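Local coordinates for AlgX/AlgJ SGNH hydrolase-like domain-containing protein (Eubacterium siraeum, PDB 4NZK) that is of unknown function but belongs to the DHHW family of the SGNH hydrolase clan, consistent with a hydrolase-like role, at residues 292-295 against 296-300; 209-212 against 213-216; 314-317 against 318-321. One frame throughout, in Å; residues are numbered along the deposited sequence.

Contact 1: 292-295 against 296-300; sequences NAEV and PFFID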
ATOM      1  N   ASN A 292       0.302   0.797   3.763  1.00 13.55           N
ATOM      2  CA  ASN A 292       0.974   0.927   5.051  1.00 13.42           C
ATOM      3  C   ASN A 292       2.456   1.190   4.866  1.00 13.63           C
ATOM      4  O   ASN A 292       3.043   2.032   5.569  1.00 15.68           O
ATOM      5  CB  ASN A 292       0.783  -0.342   5.866  1.00 14.23           C
ATOM      6  CG  ASN A 292      -0.691  -0.629   6.222  1.00 15.23           C
ATOM      7  OD1 ASN A 292      -1.621  -0.022   5.704  1.00 17.76           O
ATOM      8  ND2 ASN A 292      -0.893  -1.618   7.087  1.00 17.22           N
ATOM      9  N   ALA A 293       3.067   0.455   3.933  1.00 14.28           N
ATOM     10  CA  ALA A 293       4.519   0.550   3.728  1.00 12.53           C
ATOM     11  C   ALA A 293       4.966   1.793   2.992  1.00 13.54           C
ATOM     12  O   ALA A 293       6.158   2.089   2.946  1.00 13.12           O
ATOM     13  CB  ALA A 293       5.053  -0.694   3.025  1.00 12.17           C
ATOM     14  N   GLU A 294       4.020   2.511   2.395  1.00 12.44           N
ATOM     15  CA  GLU A 294       4.352   3.780   1.726  1.00 12.68           C
ATOM     16  C   GLU A 294       4.570   4.895   2.733  1.00 12.24           C
ATOM     17  O   GLU A 294       5.323   5.805   2.484  1.00 12.82           O
ATOM     18  CB  GLU A 294       3.238   4.226   0.769  1.00 11.99           C
ATOM     19  CG  GLU A 294       2.964   3.246  -0.366  1.00 13.26           C
ATOM     20  CD  GLU A 294       1.790   3.644  -1.270  1.00 16.18           C
ATOM     21  OE1 GLU A 294       1.538   4.850  -1.430  1.00 17.15           O
ATOM     22  OE2 GLU A 294       1.125   2.721  -1.852  1.00 16.18           O
ATOM     23  N   VAL A 295       3.903   4.809   3.881  1.00 11.81           N
ATOM     24  CA  VAL A 295       3.846   5.938   4.827  1.00 11.83           C
ATOM     25  C   VAL A 295       5.198   6.460   5.279  1.00 12.96           C
ATOM     26  O   VAL A 295       5.401   7.689   5.266  1.00 13.39           O
ATOM     27  CB  VAL A 295       2.905   5.628   6.018  1.00 14.22           C
ATOM     28  CG1 VAL A 295       2.936   6.739   7.050  1.00 17.68           C
ATOM     29  CG2 VAL A 295       1.475   5.438   5.511  1.00 15.24           C
ATOM     30  N   PRO A 296       6.150   5.561   5.624  1.00 12.68           N
ATOM     31  CA  PRO A 296       7.458   6.073   6.044  1.00 13.13           C
ATOM     32  C   PRO A 296       8.128   6.991   5.009  1.00 13.05           C
ATOM     33  O   PRO A 296       8.923   7.862   5.362  1.00 14.64           O
ATOM     34  CB  PRO A 296       8.276   4.781   6.243  1.00 15.60           C
ATOM     35  CG  PRO A 296       7.238   3.782   6.702  1.00 13.48           C
ATOM     36  CD  PRO A 296       6.068   4.097   5.792  1.00 13.15           C
ATOM     37  N   PHE A 297       7.809   6.781   3.740  1.00 10.94           N
ATOM     38  CA  PHE A 297       8.437   7.524   2.629  1.00 10.80           C
ATOM     39  C   PHE A 297       7.764   8.835   2.328  1.00 13.36           C
ATOM     40  O   PHE A 297       8.185   9.520   1.405  1.00 13.93           O
ATOM     41  CB  PHE A 297       8.480   6.634   1.386  1.00 11.64           C
ATOM     42  CG  PHE A 297       9.103   5.294   1.653  1.00 12.07           C
ATOM     43  CD1 PHE A 297      10.414   5.213   2.118  1.00 13.76           C
ATOM     44  CD2 PHE A 297       8.388   4.122   1.484  1.00 14.24           C
ATOM     45  CE1 PHE A 297      11.013   3.988   2.397  1.00 13.64           C
ATOM     46  CE2 PHE A 297       8.969   2.907   1.772  1.00 12.82           C
ATOM     47  CZ  PHE A 297      10.277   2.829   2.223  1.00 15.50           C
ATOM     48  N   PHE A 298       6.729   9.192   3.092  1.00 12.05           N
ATOM     49  CA  PHE A 298       6.079  10.494   2.931  1.00 11.49           C
ATOM     50  C   PHE A 298       6.468  11.518   3.990  1.00 12.39           C
ATOM     51  O   PHE A 298       6.230  12.721   3.815  1.00 13.40           O
ATOM     52  CB  PHE A 298       4.556  10.356   2.945  1.00 11.87           C
ATOM     53  CG  PHE A 298       4.007   9.483   1.858  1.00 14.18           C
ATOM     54  CD1 PHE A 298       4.568   9.459   0.608  1.00 14.97           C
ATOM     55  CD2 PHE A 298       2.897   8.692   2.099  1.00 15.03           C
ATOM     56  CE1 PHE A 298       4.014   8.682  -0.401  1.00 17.72           C
ATOM     57  CE2 PHE A 298       2.358   7.904   1.105  1.00 16.05           C
ATOM     58  CZ  PHE A 298       2.915   7.900  -0.131  1.00 16.13           C
ATOM     59  N   ILE A 299       7.100  11.046   5.055  1.00 13.09           N
ATOM     60  CA  ILE A 299       7.414  11.887   6.217  1.00 14.51           C
ATOM     61  C   ILE A 299       8.321  13.063   5.861  1.00 15.02           C
ATOM     62  O   ILE A 299       8.129  14.170   6.351  1.00 15.92           O
ATOM     63  CB  ILE A 299       7.985  11.018   7.357  1.00 15.71           C
ATOM     64  CG1 ILE A 299       6.796  10.234   7.984  1.00 18.60           C
ATOM     65  CG2 ILE A 299       8.693  11.877   8.395  1.00 16.45           C
ATOM     66  CD1 ILE A 299       7.152   9.165   8.972  1.00 20.59           C
ATOM     67  N   ASP A 300       9.274  12.827   4.968  1.00 14.09           N
ATOM     68  CA  ASP A 300      10.197  13.870   4.580  1.00 13.76           C
ATOM     69  C   ASP A 300       9.501  14.939   3.707  1.00 13.75           C
ATOM     70  O   ASP A 300      10.051  16.018   3.528  1.00 17.78           O
ATOM     71  CB  ASP A 300      11.393  13.323   3.771  1.00 14.18           C
ATOM     72  CG  ASP A 300      12.337  12.360   4.565  1.00 15.59           C
ATOM     73  OD1 ASP A 300      12.535  12.505   5.800  1.00 18.20           O
ATOM     74  OD2 ASP A 300      12.897  11.445   3.898  1.00 16.75           O
TER
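Glu294 O meets two residues that follow it: it accepts from Phe297 N at 3.0 Å and lies over one face of the Phe298 ring. It stands 3.7 Å above the plane of that ring, over its centre. One residue on, Val295 O takes Phe298 N at 3.0 Å in a fairly straight bond of 165°. Two consecutive i to i+3 bonds, with helical backbone angles at 292-295, make this a short, tightly wound turn. Pro296, which has no N-H to give, adds its CD 3.5 Å from Val295 CB.

The Glu294 and Phe298 side chains run side by side in the same direction, four residues apart. Glu294 OE1 comes to 3.6 Å from Phe298 CZ, and the carboxylate and ring planes stand 82° apart. Phe298 CG is anti to its carbonyl carbon (chi1 -60°), which brings the ring back under the preceding turn. Phe297 also approaches the carbonyl of Ala293, its CE2 3.2 Å from Ala293 O.

Farther out, helix 167-180 meets both phenylalanines through Ala174, and Tyr171 stacks edge-to-face on Phe297. Val295 and Phe298 rest on Ile285 of strand 282-287, while Thr332 of strand 328-334 hydrogen-bonds Glu294 OE2. The turn thus packs between helix and central sheet on the way from strand 282-287 to strand 304-309. Chemically, the buried Glu294 carboxylate has OE1 near Phe298 CZ, while OE2 is hydrogen-bonded to Thr332, which probably helps fix its orientation.

Contact 2: 209-212 against 213-216; sequences YNER and IKND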
ATOM      1  N   TYR A 209      -1.096 -23.495   4.359  1.00 14.68           N
ATOM      2  CA  TYR A 209       0.029 -23.892   5.174  1.00 15.21           C
ATOM      3  C   TYR A 209       1.002 -24.841   4.451  1.00 15.40           C
ATOM      4  O   TYR A 209       1.395 -25.922   4.959  1.00 19.79           O
ATOM      5  CB  TYR A 209      -0.497 -24.393   6.540  1.00 17.38           C
ATOM      6  CG  TYR A 209      -1.237 -23.291   7.314  1.00 14.92           C
ATOM      7  CD1 TYR A 209      -0.533 -22.218   7.801  1.00 16.07           C
ATOM      8  CD2 TYR A 209      -2.619 -23.282   7.479  1.00 17.51           C
ATOM      9  CE1 TYR A 209      -1.121 -21.179   8.463  1.00 15.94           C
ATOM     10  CE2 TYR A 209      -3.254 -22.238   8.150  1.00 16.30           C
ATOM     11  CZ  TYR A 209      -2.488 -21.177   8.651  1.00 14.68           C
ATOM     12  OH  TYR A 209      -3.021 -20.099   9.320  1.00 16.94           O
ATOM     13  N   ASN A 210       1.383 -24.453   3.232  1.00 14.92           N
ATOM     14  CA  ASN A 210       2.384 -25.202   2.483  1.00 14.55           C
ATOM     15  C   ASN A 210       3.753 -24.995   3.154  1.00 16.09           C
ATOM     16  O   ASN A 210       4.252 -23.868   3.261  1.00 16.01           O
ATOM     17  CB  ASN A 210       2.415 -24.739   1.013  1.00 15.68           C
ATOM     18  CG  ASN A 210       3.222 -25.673   0.130  1.00 16.22           C
ATOM     19  OD1 ASN A 210       4.373 -25.966   0.427  1.00 20.36           O
ATOM     20  ND2 ASN A 210       2.618 -26.175  -0.930  1.00 17.95           N
ATOM     21  N   GLU A 211       4.358 -26.098   3.600  1.00 18.97           N
ATOM     22  CA  GLU A 211       5.612 -26.045   4.361  1.00 16.55           C
ATOM     23  C   GLU A 211       6.758 -25.471   3.563  1.00 16.20           C
ATOM     24  O   GLU A 211       7.691 -24.926   4.153  1.00 19.20           O
ATOM     25  CB  GLU A 211       5.970 -27.434   4.948  1.00 20.73           C
ATOM     26  CG  GLU A 211       4.957 -27.884   5.978  1.00 29.73           C
ATOM     27  CD  GLU A 211       4.758 -26.868   7.118  1.00 40.55           C
ATOM     28  OE1 GLU A 211       5.792 -26.424   7.664  1.00 49.65           O
ATOM     29  OE2 GLU A 211       3.582 -26.516   7.476  1.00 35.48           O
ATOM     30  N   ARG A 212       6.681 -25.543   2.240  1.00 15.78           N
ATOM     31  CA  ARG A 212       7.737 -24.978   1.396  1.00 14.93           C
ATOM     32  C   ARG A 212       7.879 -23.483   1.628  1.00 14.64           C
ATOM     33  O   ARG A 212       8.972 -22.938   1.524  1.00 17.10           O
ATOM     34  CB  ARG A 212       7.504 -25.257  -0.075  1.00 16.36           C
ATOM     35  CG  ARG A 212       7.546 -26.714  -0.472  1.00 20.13           C
ATOM     36  CD  ARG A 212       6.846 -26.986  -1.768  1.00 20.71           C
ATOM     37  NE  ARG A 212       7.467 -26.278  -2.873  1.00 19.42           N
ATOM     38  CZ  ARG A 212       6.985 -26.240  -4.112  1.00 19.09           C
ATOM     39  NH1 ARG A 212       5.834 -26.836  -4.426  1.00 22.56           N
ATOM     40  NH2 ARG A 212       7.651 -25.572  -5.040  1.00 22.59           N
ATOM     41  N   ILE A 213       6.750 -22.813   1.918  1.00 14.72           N
ATOM     42  CA  ILE A 213       6.764 -21.382   2.191  1.00 17.02           C
ATOM     43  C   ILE A 213       7.438 -21.106   3.518  1.00 15.24           C
ATOM     44  O   ILE A 213       8.324 -20.250   3.615  1.00 17.18           O
ATOM     45  CB  ILE A 213       5.314 -20.789   2.181  1.00 15.39           C
ATOM     46  CG1 ILE A 213       4.693 -20.895   0.791  1.00 14.53           C
ATOM     47  CG2 ILE A 213       5.291 -19.361   2.657  1.00 14.89           C
ATOM     48  CD1 ILE A 213       5.342 -20.053  -0.276  1.00 16.81           C
ATOM     49  N   LYS A 214       7.046 -21.865   4.550  1.00 16.96           N
ATOM     50  CA  LYS A 214       7.601 -21.655   5.899  1.00 16.83           C
ATOM     51  C   LYS A 214       9.098 -21.917   5.934  1.00 16.13           C
ATOM     52  O   LYS A 214       9.829 -21.278   6.693  1.00 18.88           O
ATOM     53  CB  LYS A 214       6.854 -22.550   6.926  1.00 18.96           C
ATOM     54  CG  LYS A 214       7.294 -22.428   8.380  1.00 24.26           C
ATOM     55  CD  LYS A 214       6.673 -23.536   9.210  1.00 31.07           C
ATOM     56  CE  LYS A 214       7.260 -23.570  10.616  1.00 52.35           C
ATOM     57  NZ  LYS A 214       7.114 -22.251  11.292  1.00 55.58           N
ATOM     58  N   ASN A 215       9.544 -22.824   5.084  1.00 17.03           N
ATOM     59  CA  ASN A 215      10.934 -23.233   5.065  1.00 19.82           C
ATOM     60  C   ASN A 215      11.851 -22.334   4.258  1.00 19.77           C
ATOM     61  O   ASN A 215      13.060 -22.571   4.240  1.00 22.78           O
ATOM     62  CB  ASN A 215      11.042 -24.673   4.577  1.00 21.91           C
ATOM     63  CG  ASN A 215      10.435 -25.674   5.575  1.00 21.01           C
ATOM     64  OD1 ASN A 215      10.324 -25.398   6.773  1.00 30.73           O
ATOM     65  ND2 ASN A 215      10.069 -26.840   5.081  1.00 27.25           N
ATOM     66  N   ASP A 216      11.303 -21.272   3.657  1.00 17.76           N
ATOM     67  CA  ASP A 216      12.122 -20.341   2.853  1.00 17.56           C
ATOM     68  C   ASP A 216      11.730 -18.874   3.176  1.00 15.93           C
ATOM     69  O   ASP A 216      11.152 -18.148   2.387  1.00 16.66           O
ATOM     70  CB  ASP A 216      11.997 -20.715   1.373  1.00 21.38           C
ATOM     71  CG  ASP A 216      13.176 -20.236   0.523  1.00 21.94           C
ATOM     72  OD1 ASP A 216      14.037 -19.456   1.010  1.00 25.42           O
ATOM     73  OD2 ASP A 216      13.241 -20.650  -0.661  1.00 24.22           O
TER
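Ile213 N donates to the backbone O of Asn210 at 3.0 Å, and the side chain of the same asparagine takes a second early N-H of the helix. Asn210 OD1 accepts from Arg212 N, also at 3.0 Å, the donor lying in the plane of the side-chain carbonyl with an N-H...O angle of 150°. With CG anti to the backbone N (chi1 -168°), the Asn210 amide turns back over the first helical turn and caps it.

At the far end, Glu211 O accepts Asn215 N at 3.0 Å. Asn215 points its side chain back toward this carbonyl, bringing CG to 3.2 Å from Glu211 O. Glu211 and Lys214 lie alongside each other: Glu211 OE1 touches the aliphatic Lys214 CD at 3.4 Å, whereas Glu211 OE1 and Lys214 NZ remain 5.7 Å apart, too far for a salt bridge. Tyr204 hydrogen-bonds Glu211 OE2. Arg212 donates from NH1 to Asp55 O and forms a salt bridge from NH2 to Asp66. This is a side-chain N-cap of the short helix 211-214, whose Arg212 ties the turn to the N-terminal antiparallel sheet.

Contact 3: 314-317 against 318-321; sequences DLYA and PDFI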
ATOM      1  N   ASP A 314     -14.994   5.470  10.084  1.00 18.90           N
ATOM      2  CA  ASP A 314     -16.342   5.717  10.578  1.00 21.78           C
ATOM      3  C   ASP A 314     -16.757   7.175  10.589  1.00 22.22           C
ATOM      4  O   ASP A 314     -17.399   7.644  11.515  1.00 36.87           O
ATOM      5  CB  ASP A 314     -16.450   5.101  11.970  1.00 21.21           C
ATOM      6  CG  ASP A 314     -16.452   3.591  11.917  1.00 28.24           C
ATOM      7  OD1 ASP A 314     -17.352   3.025  11.246  1.00 40.21           O
ATOM      8  OD2 ASP A 314     -15.548   2.974  12.520  1.00 44.49           O
ATOM      9  N   LEU A 315     -16.337   7.887   9.562  1.00 16.08           N
ATOM     10  CA  LEU A 315     -16.659   9.270   9.363  1.00 16.90           C
ATOM     11  C   LEU A 315     -17.078   9.493   7.913  1.00 16.21           C
ATOM     12  O   LEU A 315     -17.092   8.574   7.113  1.00 17.53           O
ATOM     13  CB  LEU A 315     -15.435  10.117   9.678  1.00 22.05           C
ATOM     14  CG  LEU A 315     -14.898  10.149  11.085  1.00 28.17           C
ATOM     15  CD1 LEU A 315     -13.671  11.033  11.103  1.00 38.03           C
ATOM     16  CD2 LEU A 315     -15.952  10.662  12.045  1.00 30.51           C
ATOM     17  N   TYR A 316     -17.395  10.742   7.585  1.00 17.89           N
ATOM     18  CA  TYR A 316     -17.691  11.153   6.208  1.00 16.85           C
ATOM     19  C   TYR A 316     -16.433  11.837   5.647  1.00 16.38           C
ATOM     20  O   TYR A 316     -16.051  12.912   6.055  1.00 16.46           O
ATOM     21  CB  TYR A 316     -18.898  12.067   6.174  1.00 17.07           C
ATOM     22  CG  TYR A 316     -19.248  12.603   4.797  1.00 16.18           C
ATOM     23  CD1 TYR A 316     -19.535  11.741   3.736  1.00 18.92           C
ATOM     24  CD2 TYR A 316     -19.315  13.968   4.554  1.00 21.26           C
ATOM     25  CE1 TYR A 316     -19.878  12.220   2.467  1.00 20.98           C
ATOM     26  CE2 TYR A 316     -19.650  14.463   3.301  1.00 21.06           C
ATOM     27  CZ  TYR A 316     -19.934  13.590   2.255  1.00 18.75           C
ATOM     28  OH  TYR A 316     -20.262  14.083   1.027  1.00 26.66           O
ATOM     29  N   ALA A 317     -15.780  11.161   4.723  1.00 14.46           N
ATOM     30  CA  ALA A 317     -14.450  11.573   4.281  1.00 15.10           C
ATOM     31  C   ALA A 317     -14.341  13.011   3.748  1.00 13.87           C
ATOM     32  O   ALA A 317     -13.366  13.715   4.064  1.00 16.37           O
ATOM     33  CB  ALA A 317     -13.845  10.552   3.307  1.00 15.52           C
ATOM     34  N   PRO A 318     -15.320  13.470   2.963  1.00 15.13           N
ATOM     35  CA  PRO A 318     -15.145  14.843   2.458  1.00 15.10           C
ATOM     36  C   PRO A 318     -15.099  15.885   3.591  1.00 16.31           C
ATOM     37  O   PRO A 318     -14.333  16.861   3.529  1.00 16.72           O
ATOM     38  CB  PRO A 318     -16.341  15.026   1.523  1.00 15.79           C
ATOM     39  CG  PRO A 318     -16.598  13.622   1.041  1.00 15.85           C
ATOM     40  CD  PRO A 318     -16.389  12.751   2.260  1.00 15.06           C
ATOM     41  N   ASP A 319     -15.884  15.665   4.636  1.00 16.70           N
ATOM     42  CA  ASP A 319     -15.859  16.570   5.781  1.00 19.93           C
ATOM     43  C   ASP A 319     -14.549  16.415   6.576  1.00 17.22           C
ATOM     44  O   ASP A 319     -14.028  17.384   7.098  1.00 18.96           O
ATOM     45  CB  ASP A 319     -17.048  16.328   6.682  1.00 20.34           C
ATOM     46  CG  ASP A 319     -18.332  16.962   6.153  1.00 24.25           C
ATOM     47  OD1 ASP A 319     -18.323  17.696   5.135  1.00 27.73           O
ATOM     48  OD2 ASP A 319     -19.361  16.732   6.835  1.00 27.89           O
ATOM     49  N   PHE A 320     -14.039  15.195   6.685  1.00 17.26           N
ATOM     50  CA  PHE A 320     -12.735  14.972   7.321  1.00 17.64           C
ATOM     51  C   PHE A 320     -11.624  15.766   6.598  1.00 14.16           C
ATOM     52  O   PHE A 320     -10.752  16.352   7.245  1.00 16.95           O
ATOM     53  CB  PHE A 320     -12.467  13.458   7.334  1.00 21.26           C
ATOM     54  CG  PHE A 320     -11.195  13.064   7.980  1.00 18.20           C
ATOM     55  CD1 PHE A 320     -11.095  13.053   9.362  1.00 20.72           C
ATOM     56  CD2 PHE A 320     -10.128  12.659   7.237  1.00 19.84           C
ATOM     57  CE1 PHE A 320      -9.939  12.646   9.978  1.00 20.42           C
ATOM     58  CE2 PHE A 320      -8.959  12.259   7.853  1.00 22.82           C
ATOM     59  CZ  PHE A 320      -8.875  12.237   9.230  1.00 19.31           C
ATOM     60  N   ILE A 321     -11.643  15.766   5.268  1.00 15.26           N
ATOM     61  CA  ILE A 321     -10.684  16.543   4.468  1.00 15.65           C
ATOM     62  C   ILE A 321     -10.792  18.037   4.791  1.00 15.46           C
ATOM     63  O   ILE A 321      -9.780  18.729   5.003  1.00 16.60           O
ATOM     64  CB  ILE A 321     -10.897  16.274   2.946  1.00 16.46           C
ATOM     65  CG1 ILE A 321     -10.004  15.135   2.465  1.00 20.31           C
ATOM     66  CG2 ILE A 321     -10.557  17.461   2.037  1.00 19.28           C
ATOM     67  CD1 ILE A 321      -9.969  13.906   3.293  1.00 19.06           C
TER
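Pro318 CD lies over the centre of the Tyr316 ring, 3.5 Å from its centroid and 9° off the ring normal, a CH-pi contact made almost straight down onto one face. The two side chains cross at about a right angle. Tyr316 CG is anti to the backbone N (chi1 177°), which carries the ring across the start of the helix above the proline. On the other side of the chain, Leu315 CD1 meets Phe320 CD1 at 3.7 Å.

The polar edge begins with Asp319, whose CG lies 3.5 Å from Tyr316 CD2, at the ring edge and near its plane; the carboxylate and ring planes are 89° apart. Tyr316, in the N-cap position, offers its backbone O to Phe320 N at 3.1 Å, and more weakly to Asp319 N. Ala317 O then accepts Ile321 N at 2.9 Å, the next i to i+4 bond.

Around this first turn of helix 317-323, Tyr316 and Pro318 touch Lys95 of helix 83-96, and Ala317 touches Phe92. Phe320 and Ile321 face Cys284 of strand 282-287, placing the turn between that helix and the central sheet.

Contact 1 is buried in the core, contact 3 partly buried, and contact 2 lies at the surface. Contact 1 pairs aromatic packing with buried, hydrogen-bonded polar groups, whereas contact 3 is mostly apolar packing at a helix start. Both rest on strand 282-287 of the mixed sheet, but on different helical partners: helix 167-180 for residues 292-300, helix 83-96 for residues 314-321. Both include a proline and aromatic rings within a turn. Contact 2, in contrast, is a polar asparagine cap with charged groups tied to the small N-terminal sheet. None touches another, and contacts 2 and 3, their centres about 42 Å apart, lie on opposite sides of the chain's centre.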